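Local coordinates for cerato-platanin-like protein (Moniliophthora perniciosa, PDB 3SUM) that is of undetermined function but belongs to the cerato-platanins, small secreted fungal proteins with a double-psi beta-barrel fold, and is one of several functionally diversified cerato-platanins in this species, at residues L4-D8 with V94-T98; H49-E55 with V75-V81. The contacts are given in a common frame with arbitrary orientation. Residues are numbered along the deposited sequence.

Overall arrangement
From the N terminus the chain enters strand 4-7 and returns to it 86 residues later through helix 91-97, so contact 1 closes the longer loop. Contact 2 lies nested inside that loop: strand 50-52 pairs with the end of strand 71-79 across a shorter excursion that includes the antiparallel strand 63-68. Both belong to the double-psi beta barrel. Strand 86-89 lies between strands 4-7 and 50-52 in the sheet, parallel to the first and antiparallel to the second. Helix 91-97 also joins the two contacts, with Val94 meeting strand 4-7 while Leu93 touches Val51 and Val75. Their centres are about 12 Å apart and nearest atoms about 4 Å apart, without touching.

Contact 1. Residues L4-D8 with V94-T98; sequences LIKWD and VKNLT
Strand 4-7 of the double-psi beta barrel packs against the last turn of helix 91-97, an apolar strand-on-helix contact burying 219 Å² summed over both segments. The strand is extended, with phi from -109° to -131° and psi from 143° to 165°; residues 94-97 are helical, and Thr98 leaves helical geometry at phi/psi -116°/22°. Ile5, chi1 t, points toward the helix: its CD1 lies 3.7 Å from Val94 CG2 (Val94 chi1 t) and 4.3 Å from Leu97 CD2, while its CG2 lies 4.1 Å from Thr98 CG2. Leu66 and Leu114 extend this buried apolar cluster. Lys6 points its CB away, and its NZ hydrogen-bonds to Thr111 OG1, but its carbonyl O rests 3.7 Å from Val94 CG2. Trp7 is nearest in register, its CA 6.1 Å from Val94 CA, and its CB meets Val94 CB at 3.6 Å. With chi1 p its pyrrole side still passes Val94 CG1 (Trp7 CD1 at 4.1 Å), while the far end of the indole leads away from residues 94-98; the ring meets Tyr107, and NE1 hydrogen-bonds to Tyr107 O. Hydrogen bonds to Val94 O tie the helix end, from Thr98 N (2.9 Å) and, with chi1 p, Thr98 OG1 (2.7 Å).

Contact 2. Residues H49-E55 with V75-V81; sequences HFVAAPE and VTVVDRV
In the double-psi beta barrel, strands 50-52 and 75-79 pair in parallel; the axes of these short segments approach to 4.6 Å, with a signed crossing angle of -47°. Phe50 CA lies 4.9 Å from Thr76 CA and Val51 CA 5.0 Å from Val77 CA; a beta bulge shifts the register, so Ala52 CA lies 4.2 Å from Asp79 CA, with Val78 at phi/psi -127°/-3°. The backbone hydrogen bonds alternate: Thr76 N to His49 O (2.9 Å), Val51 N to Thr76 O (2.9 Å), Val78 N to Val51 O (2.8 Å) and Ala53 N to Asp79 O (3.0 Å). Ala53 O accepts Arg80 NH1 at 3.1 Å and a weak hydrogen bond from Val81 N at 3.3 Å. Beyond the pair, the backbone of Phe50 hydrogen-bonds to Gly90, Ala52 to Val88, Val75 to Trp64, and Val77 to Gly61 and Ser62; Thr76 OG1 pairs with Asn46 ND2. Arg80 NH2 donates to Thr58 O; Asp79 OD1 accepts Lys22 N and, weakly, Arg80 N (2.8 Å), and OD2 salt-bridges Lys10. Val78 CG1 makes a CH-pi contact 3.6 Å from the Phe50 ring centroid. A water accepts from Glu55 N at 2.8 Å and donates to Val81 O at 3.2 Å.

Contact 1. Residues L4-D8 with V94-T98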
ATOM      1  N   LEU A   4      -9.443  -1.734  -8.618  1.00 15.01           N
ATOM      2  CA  LEU A   4     -10.384  -1.354  -7.533  1.00 15.65           C
ATOM      3  C   LEU A   4      -9.557  -1.166  -6.269  1.00 13.27           C
ATOM      4  O   LEU A   4      -8.508  -1.802  -6.084  1.00 15.05           O
ATOM      5  CB  LEU A   4     -11.400  -2.497  -7.220  1.00 15.46           C
ATOM      6  CG  LEU A   4     -12.349  -2.922  -8.339  1.00 21.12           C
ATOM      7  CD1 LEU A   4     -13.359  -3.923  -7.738  1.00 20.71           C
ATOM      8  CD2 LEU A   4     -13.112  -1.707  -8.830  1.00 23.29           C
ATOM      9  N   ILE A   5     -10.042  -0.318  -5.356  1.00 14.53           N
ATOM     10  CA  ILE A   5      -9.425  -0.326  -4.053  1.00 12.46           C
ATOM     11  C   ILE A   5     -10.572  -0.405  -3.012  1.00 12.20           C
ATOM     12  O   ILE A   5     -11.651   0.190  -3.201  1.00 14.03           O
ATOM     13  CB  ILE A   5      -8.574   0.909  -3.826  1.00 13.88           C
ATOM     14  CG1 ILE A   5      -7.807   0.762  -2.475  1.00 13.40           C
ATOM     15  CG2 ILE A   5      -9.425   2.243  -4.012  1.00 11.43           C
ATOM     16  CD1 ILE A   5      -6.512   1.431  -2.450  1.00 16.28           C
ATOM     17  N   LYS A   6     -10.338  -1.128  -1.953  1.00 11.90           N
ATOM     18  CA  LYS A   6     -11.269  -1.240  -0.844  1.00 12.66           C
ATOM     19  C   LYS A   6     -10.386  -0.955   0.356  1.00 13.98           C
ATOM     20  O   LYS A   6      -9.173  -0.912   0.251  1.00 15.62           O
ATOM     21  CB  LYS A   6     -11.756  -2.702  -0.727  1.00 12.61           C
ATOM     22  CG  LYS A   6     -12.749  -3.025  -1.897  1.00 11.86           C
ATOM     23  CD  LYS A   6     -12.982  -4.587  -1.907  1.00 13.06           C
ATOM     24  CE  LYS A   6     -13.786  -5.088  -3.122  1.00 15.53           C
ATOM     25  NZ  LYS A   6     -15.201  -4.515  -3.019  1.00 17.58           N
ATOM     26  N   TRP A   7     -11.017  -0.688   1.481  1.00 15.87           N
ATOM     27  CA  TRP A   7     -10.259  -0.388   2.641  1.00 15.82           C
ATOM     28  C   TRP A   7     -10.506  -1.429   3.721  1.00 16.25           C
ATOM     29  O   TRP A   7     -11.551  -2.079   3.785  1.00 17.30           O
ATOM     30  CB  TRP A   7     -10.518   1.058   3.118  1.00 15.42           C
ATOM     31  CG  TRP A   7     -11.950   1.391   3.501  1.00 14.96           C
ATOM     32  CD1 TRP A   7     -12.875   1.989   2.719  1.00 13.33           C
ATOM     33  CD2 TRP A   7     -12.565   1.164   4.759  1.00 14.90           C
ATOM     34  NE1 TRP A   7     -14.030   2.156   3.424  1.00 15.69           N
ATOM     35  CE2 TRP A   7     -13.875   1.615   4.670  1.00 16.01           C
ATOM     36  CE3 TRP A   7     -12.128   0.565   5.958  1.00 18.02           C
ATOM     37  CZ2 TRP A   7     -14.792   1.549   5.760  1.00 15.48           C
ATOM     38  CZ3 TRP A   7     -13.014   0.513   7.040  1.00 18.23           C
ATOM     39  CH2 TRP A   7     -14.337   0.983   6.934  1.00 16.15           C
ATOM     40  N   ASP A   8      -9.537  -1.498   4.610  1.00 16.64           N
ATOM     41  CA  ASP A   8      -9.509  -2.483   5.693  1.00 17.37           C
ATOM     42  C   ASP A   8      -8.527  -1.934   6.704  1.00 17.26           C
ATOM     43  O   ASP A   8      -7.361  -1.675   6.407  1.00 16.23           O
ATOM     44  CB  ASP A   8      -8.993  -3.852   5.166  1.00 16.22           C
ATOM     45  CG  ASP A   8      -9.045  -5.000   6.191  1.00 20.08           C
ATOM     46  OD1 ASP A   8      -9.040  -4.802   7.386  1.00 19.15           O
ATOM     47  OD2 ASP A   8      -8.933  -6.168   5.749  1.00 26.36           O
ATOM     48  N   VAL A  94      -6.964   5.071   2.024  1.00 11.87           N
ATOM     49  CA  VAL A  94      -8.021   5.026   1.089  1.00 12.28           C
ATOM     50  C   VAL A  94      -8.921   6.213   1.170  1.00 14.73           C
ATOM     51  O   VAL A  94      -9.261   6.840   0.147  1.00 14.07           O
ATOM     52  CB  VAL A  94      -8.830   3.652   1.204  1.00 12.65           C
ATOM     53  CG1 VAL A  94     -10.010   3.673   0.265  1.00 15.26           C
ATOM     54  CG2 VAL A  94      -7.849   2.484   0.886  1.00 14.67           C
ATOM     55  N   LYS A  95      -9.168   6.633   2.405  1.00 15.38           N
ATOM     56  CA  LYS A  95     -10.002   7.742   2.658  1.00 16.80           C
ATOM     57  C   LYS A  95      -9.401   8.968   2.030  1.00 17.62           C
ATOM     58  O   LYS A  95     -10.128   9.756   1.370  1.00 19.64           O
ATOM     59  CB  LYS A  95     -10.139   7.943   4.181  1.00 16.85           C
ATOM     60  CG  LYS A  95     -11.212   8.821   4.630  1.00 20.80           C
ATOM     61  CD  LYS A  95     -11.047   9.061   6.211  1.00 24.06           C
ATOM     62  CE  LYS A  95     -11.561   7.881   6.991  1.00 27.22           C
ATOM     63  NZ  LYS A  95     -11.854   8.282   8.470  1.00 28.95           N
ATOM     64  N   ASN A  96      -8.102   9.140   2.189  1.00 16.39           N
ATOM     65  CA  ASN A  96      -7.480  10.288   1.592  1.00 18.32           C
ATOM     66  C   ASN A  96      -7.350  10.161   0.085  1.00 18.04           C
ATOM     67  O   ASN A  96      -7.566  11.141  -0.621  1.00 18.52           O
ATOM     68  CB  ASN A  96      -6.188  10.620   2.287  1.00 17.38           C
ATOM     69  CG  ASN A  96      -6.427  10.906   3.791  1.00 24.01           C
ATOM     70  OD1 ASN A  96      -7.476  11.465   4.157  1.00 31.73           O
ATOM     71  ND2 ASN A  96      -5.523  10.471   4.646  1.00 26.28           N
ATOM     72  N   LEU A  97      -7.069   8.961  -0.426  1.00 15.81           N
ATOM     73  CA  LEU A  97      -6.859   8.874  -1.880  1.00 13.79           C
ATOM     74  C   LEU A  97      -8.177   9.136  -2.616  1.00 13.03           C
ATOM     75  O   LEU A  97      -8.167   9.635  -3.754  1.00 13.36           O
ATOM     76  CB  LEU A  97      -6.438   7.447  -2.230  1.00 12.69           C
ATOM     77  CG  LEU A  97      -6.292   7.024  -3.680  1.00 13.05           C
ATOM     78  CD1 LEU A  97      -5.280   7.911  -4.524  1.00 13.27           C
ATOM     79  CD2 LEU A  97      -5.861   5.495  -3.655  1.00 13.98           C
ATOM     80  N   THR A  98      -9.306   8.764  -2.001  1.00 13.16           N
ATOM     81  CA  THR A  98     -10.567   8.615  -2.738  1.00 14.56           C
ATOM     82  C   THR A  98     -11.568   9.615  -2.252  1.00 14.04           C
ATOM     83  O   THR A  98     -12.762   9.471  -2.458  1.00 13.87           O
ATOM     84  CB  THR A  98     -11.169   7.214  -2.659  1.00 12.99           C
ATOM     85  OG1 THR A  98     -11.527   6.937  -1.286  1.00 15.01           O
ATOM     86  CG2 THR A  98     -10.191   6.180  -3.161  1.00 17.68           C
TER

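Contact 2. Residues H49-E55 with V75-V81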
ATOM      1  N   HIS A  49       0.727   3.406   4.457  1.00 10.89           N
ATOM      2  CA  HIS A  49       0.253   3.476   3.088  1.00 11.38           C
ATOM      3  C   HIS A  49       0.482   2.115   2.477  1.00 10.43           C
ATOM      4  O   HIS A  49       1.339   1.980   1.641  1.00 12.29           O
ATOM      5  CB  HIS A  49       1.073   4.566   2.371  1.00 10.66           C
ATOM      6  CG  HIS A  49       0.427   5.894   2.566  1.00 15.90           C
ATOM      7  ND1 HIS A  49       0.496   6.924   1.648  1.00 22.60           N
ATOM      8  CD2 HIS A  49      -0.429   6.307   3.538  1.00 19.14           C
ATOM      9  CE1 HIS A  49      -0.261   7.931   2.061  1.00 21.92           C
ATOM     10  NE2 HIS A  49      -0.819   7.596   3.214  1.00 22.29           N
ATOM     11  N   PHE A  50      -0.283   1.158   2.990  1.00 11.34           N
ATOM     12  CA  PHE A  50      -0.060  -0.247   2.727  1.00 10.46           C
ATOM     13  C   PHE A  50      -1.280  -0.857   2.074  1.00  9.65           C
ATOM     14  O   PHE A  50      -2.379  -0.506   2.382  1.00 10.92           O
ATOM     15  CB  PHE A  50       0.160  -0.975   4.053  1.00  8.84           C
ATOM     16  CG  PHE A  50       1.519  -0.779   4.646  1.00  9.77           C
ATOM     17  CD1 PHE A  50       2.541  -0.207   3.905  1.00  7.23           C
ATOM     18  CD2 PHE A  50       1.764  -1.160   5.957  1.00 11.08           C
ATOM     19  CE1 PHE A  50       3.830  -0.034   4.479  1.00 12.22           C
ATOM     20  CE2 PHE A  50       3.033  -1.014   6.548  1.00  9.42           C
ATOM     21  CZ  PHE A  50       4.071  -0.469   5.783  1.00 10.73           C
ATOM     22  N   VAL A  51      -1.050  -1.858   1.202  1.00 10.37           N
ATOM     23  CA  VAL A  51      -2.135  -2.484   0.552  1.00  9.73           C
ATOM     24  C   VAL A  51      -1.871  -3.978   0.464  1.00 10.58           C
ATOM     25  O   VAL A  51      -0.737  -4.432   0.505  1.00 11.57           O
ATOM     26  CB  VAL A  51      -2.344  -2.002  -0.935  1.00 10.39           C
ATOM     27  CG1 VAL A  51      -2.834  -0.508  -1.016  1.00 10.72           C
ATOM     28  CG2 VAL A  51      -1.045  -2.163  -1.737  1.00  8.37           C
ATOM     29  N   ALA A  52      -2.961  -4.721   0.424  1.00 10.61           N
ATOM     30  CA  ALA A  52      -2.885  -6.109  -0.077  1.00 10.04           C
ATOM     31  C   ALA A  52      -3.128  -6.039  -1.536  1.00  9.78           C
ATOM     32  O   ALA A  52      -3.911  -5.240  -1.987  1.00 12.16           O
ATOM     33  CB  ALA A  52      -3.996  -6.956   0.594  1.00  9.92           C
ATOM     34  N   ALA A  53      -2.530  -6.936  -2.311  1.00 10.39           N
ATOM     35  CA  ALA A  53      -2.730  -6.904  -3.738  1.00 11.19           C
ATOM     36  C   ALA A  53      -2.426  -8.301  -4.227  1.00 12.52           C
ATOM     37  O   ALA A  53      -1.852  -9.141  -3.469  1.00 13.20           O
ATOM     38  CB  ALA A  53      -1.794  -5.868  -4.373  1.00 10.50           C
ATOM     39  N   PRO A  54      -2.825  -8.594  -5.466  1.00 14.45           N
ATOM     40  CA  PRO A  54      -2.748  -9.978  -5.860  1.00 15.00           C
ATOM     41  C   PRO A  54      -1.326 -10.357  -6.163  1.00 15.90           C
ATOM     42  O   PRO A  54      -0.589  -9.575  -6.749  1.00 13.93           O
ATOM     43  CB  PRO A  54      -3.531 -10.022  -7.197  1.00 15.71           C
ATOM     44  CG  PRO A  54      -4.246  -8.791  -7.279  1.00 17.18           C
ATOM     45  CD  PRO A  54      -3.595  -7.764  -6.406  1.00 14.84           C
ATOM     46  N   GLU A  55      -1.007 -11.616  -5.903  1.00 16.04           N
ATOM     47  CA  GLU A  55       0.243 -12.179  -6.289  1.00 16.77           C
ATOM     48  C   GLU A  55       0.291 -12.147  -7.867  1.00 18.42           C
ATOM     49  O   GLU A  55      -0.714 -12.192  -8.506  1.00 18.18           O
ATOM     50  CB  GLU A  55       0.281 -13.652  -5.820  1.00 17.25           C
ATOM     51  CG  GLU A  55       1.535 -14.455  -6.158  1.00 21.37           C
ATOM     52  CD  GLU A  55       1.461 -15.932  -5.599  1.00 24.48           C
ATOM     53  OE1 GLU A  55       2.082 -16.855  -6.195  1.00 22.51           O
ATOM     54  OE2 GLU A  55       0.763 -16.153  -4.597  1.00 29.10           O
ATOM     55  N   VAL A  75       1.950   3.383  -2.475  1.00 11.45           N
ATOM     56  CA  VAL A  75       1.600   2.365  -1.514  1.00 10.42           C
ATOM     57  C   VAL A  75       2.547   1.171  -1.595  1.00 13.44           C
ATOM     58  O   VAL A  75       3.040   0.892  -2.643  1.00 12.30           O
ATOM     59  CB  VAL A  75       0.131   1.898  -1.699  1.00 12.53           C
ATOM     60  CG1 VAL A  75      -0.850   3.097  -1.638  1.00 14.05           C
ATOM     61  CG2 VAL A  75      -0.114   1.207  -3.056  1.00  9.06           C
ATOM     62  N   THR A  76       2.783   0.482  -0.439  1.00 13.36           N
ATOM     63  CA  THR A  76       3.608  -0.660  -0.438  1.00 11.18           C
ATOM     64  C   THR A  76       2.698  -1.853  -0.402  1.00 10.38           C
ATOM     65  O   THR A  76       1.768  -1.914   0.399  1.00 11.47           O
ATOM     66  CB  THR A  76       4.488  -0.625   0.803  1.00 10.42           C
ATOM     67  OG1 THR A  76       5.216   0.602   0.755  1.00 12.41           O
ATOM     68  CG2 THR A  76       5.546  -1.780   0.776  1.00 11.96           C
ATOM     69  N   VAL A  77       2.996  -2.864  -1.239  1.00  9.80           N
ATOM     70  CA  VAL A  77       2.261  -4.070  -1.138  1.00 10.19           C
ATOM     71  C   VAL A  77       2.796  -4.899   0.041  1.00  9.71           C
ATOM     72  O   VAL A  77       3.969  -5.262   0.054  1.00 12.59           O
ATOM     73  CB  VAL A  77       2.420  -4.884  -2.496  1.00  9.65           C
ATOM     74  CG1 VAL A  77       1.747  -6.329  -2.364  1.00 12.59           C
ATOM     75  CG2 VAL A  77       1.740  -4.104  -3.682  1.00 14.02           C
ATOM     76  N   VAL A  78       1.926  -5.247   1.001  1.00 10.46           N
ATOM     77  CA  VAL A  78       2.354  -5.889   2.216  1.00 11.45           C
ATOM     78  C   VAL A  78       1.573  -7.177   2.472  1.00 11.79           C
ATOM     79  O   VAL A  78       1.861  -7.906   3.423  1.00 12.84           O
ATOM     80  CB  VAL A  78       2.178  -4.977   3.448  1.00 10.90           C
ATOM     81  CG1 VAL A  78       3.020  -3.610   3.294  1.00 12.67           C
ATOM     82  CG2 VAL A  78       0.649  -4.723   3.788  1.00  9.10           C
ATOM     83  N   ASP A  79       0.611  -7.477   1.600  1.00 11.86           N
ATOM     84  CA  ASP A  79      -0.196  -8.694   1.849  1.00 12.37           C
ATOM     85  C   ASP A  79      -0.851  -9.081   0.523  1.00 12.40           C
ATOM     86  O   ASP A  79      -0.647  -8.392  -0.497  1.00 13.48           O
ATOM     87  CB  ASP A  79      -1.240  -8.289   2.910  1.00 12.76           C
ATOM     88  CG  ASP A  79      -1.963  -9.483   3.544  1.00 16.42           C
ATOM     89  OD1 ASP A  79      -1.600 -10.660   3.294  1.00 12.51           O
ATOM     90  OD2 ASP A  79      -2.913  -9.176   4.273  1.00 16.05           O
ATOM     91  N   ARG A  80      -1.657 -10.124   0.498  1.00 13.72           N
ATOM     92  CA  ARG A  80      -2.198 -10.600  -0.763  1.00 13.44           C
ATOM     93  C   ARG A  80      -3.702 -10.583  -0.638  1.00 14.06           C
ATOM     94  O   ARG A  80      -4.216 -10.802   0.451  1.00 12.75           O
ATOM     95  CB  ARG A  80      -1.767 -12.088  -1.087  1.00 15.25           C
ATOM     96  CG  ARG A  80      -0.606 -12.209  -2.157  1.00 14.94           C
ATOM     97  CD  ARG A  80       0.549 -11.249  -1.695  1.00 12.97           C
ATOM     98  NE  ARG A  80       1.744 -11.445  -2.521  1.00 16.90           N
ATOM     99  CZ  ARG A  80       2.010 -10.702  -3.573  1.00 15.06           C
ATOM    100  NH1 ARG A  80       1.170  -9.754  -3.912  1.00 14.41           N
ATOM    101  NH2 ARG A  80       3.113 -10.915  -4.265  1.00 14.08           N
ATOM    102  N   VAL A  81      -4.407 -10.270  -1.719  1.00 14.67           N
ATOM    103  CA  VAL A  81      -5.820 -10.636  -1.833  1.00 17.27           C
ATOM    104  C   VAL A  81      -5.799 -11.489  -3.091  1.00 20.05           C
ATOM    105  O   VAL A  81      -4.883 -11.358  -3.903  1.00 24.15           O
ATOM    106  CB  VAL A  81      -6.717  -9.432  -2.035  1.00 18.26           C
ATOM    107  CG1 VAL A  81      -6.867  -8.722  -0.712  1.00 20.51           C
ATOM    108  CG2 VAL A  81      -6.144  -8.470  -3.099  1.00 18.75           C
TER
HETATM  109  O   HOH W   1      -2.945 -13.518  -5.246  1.00 22.60           O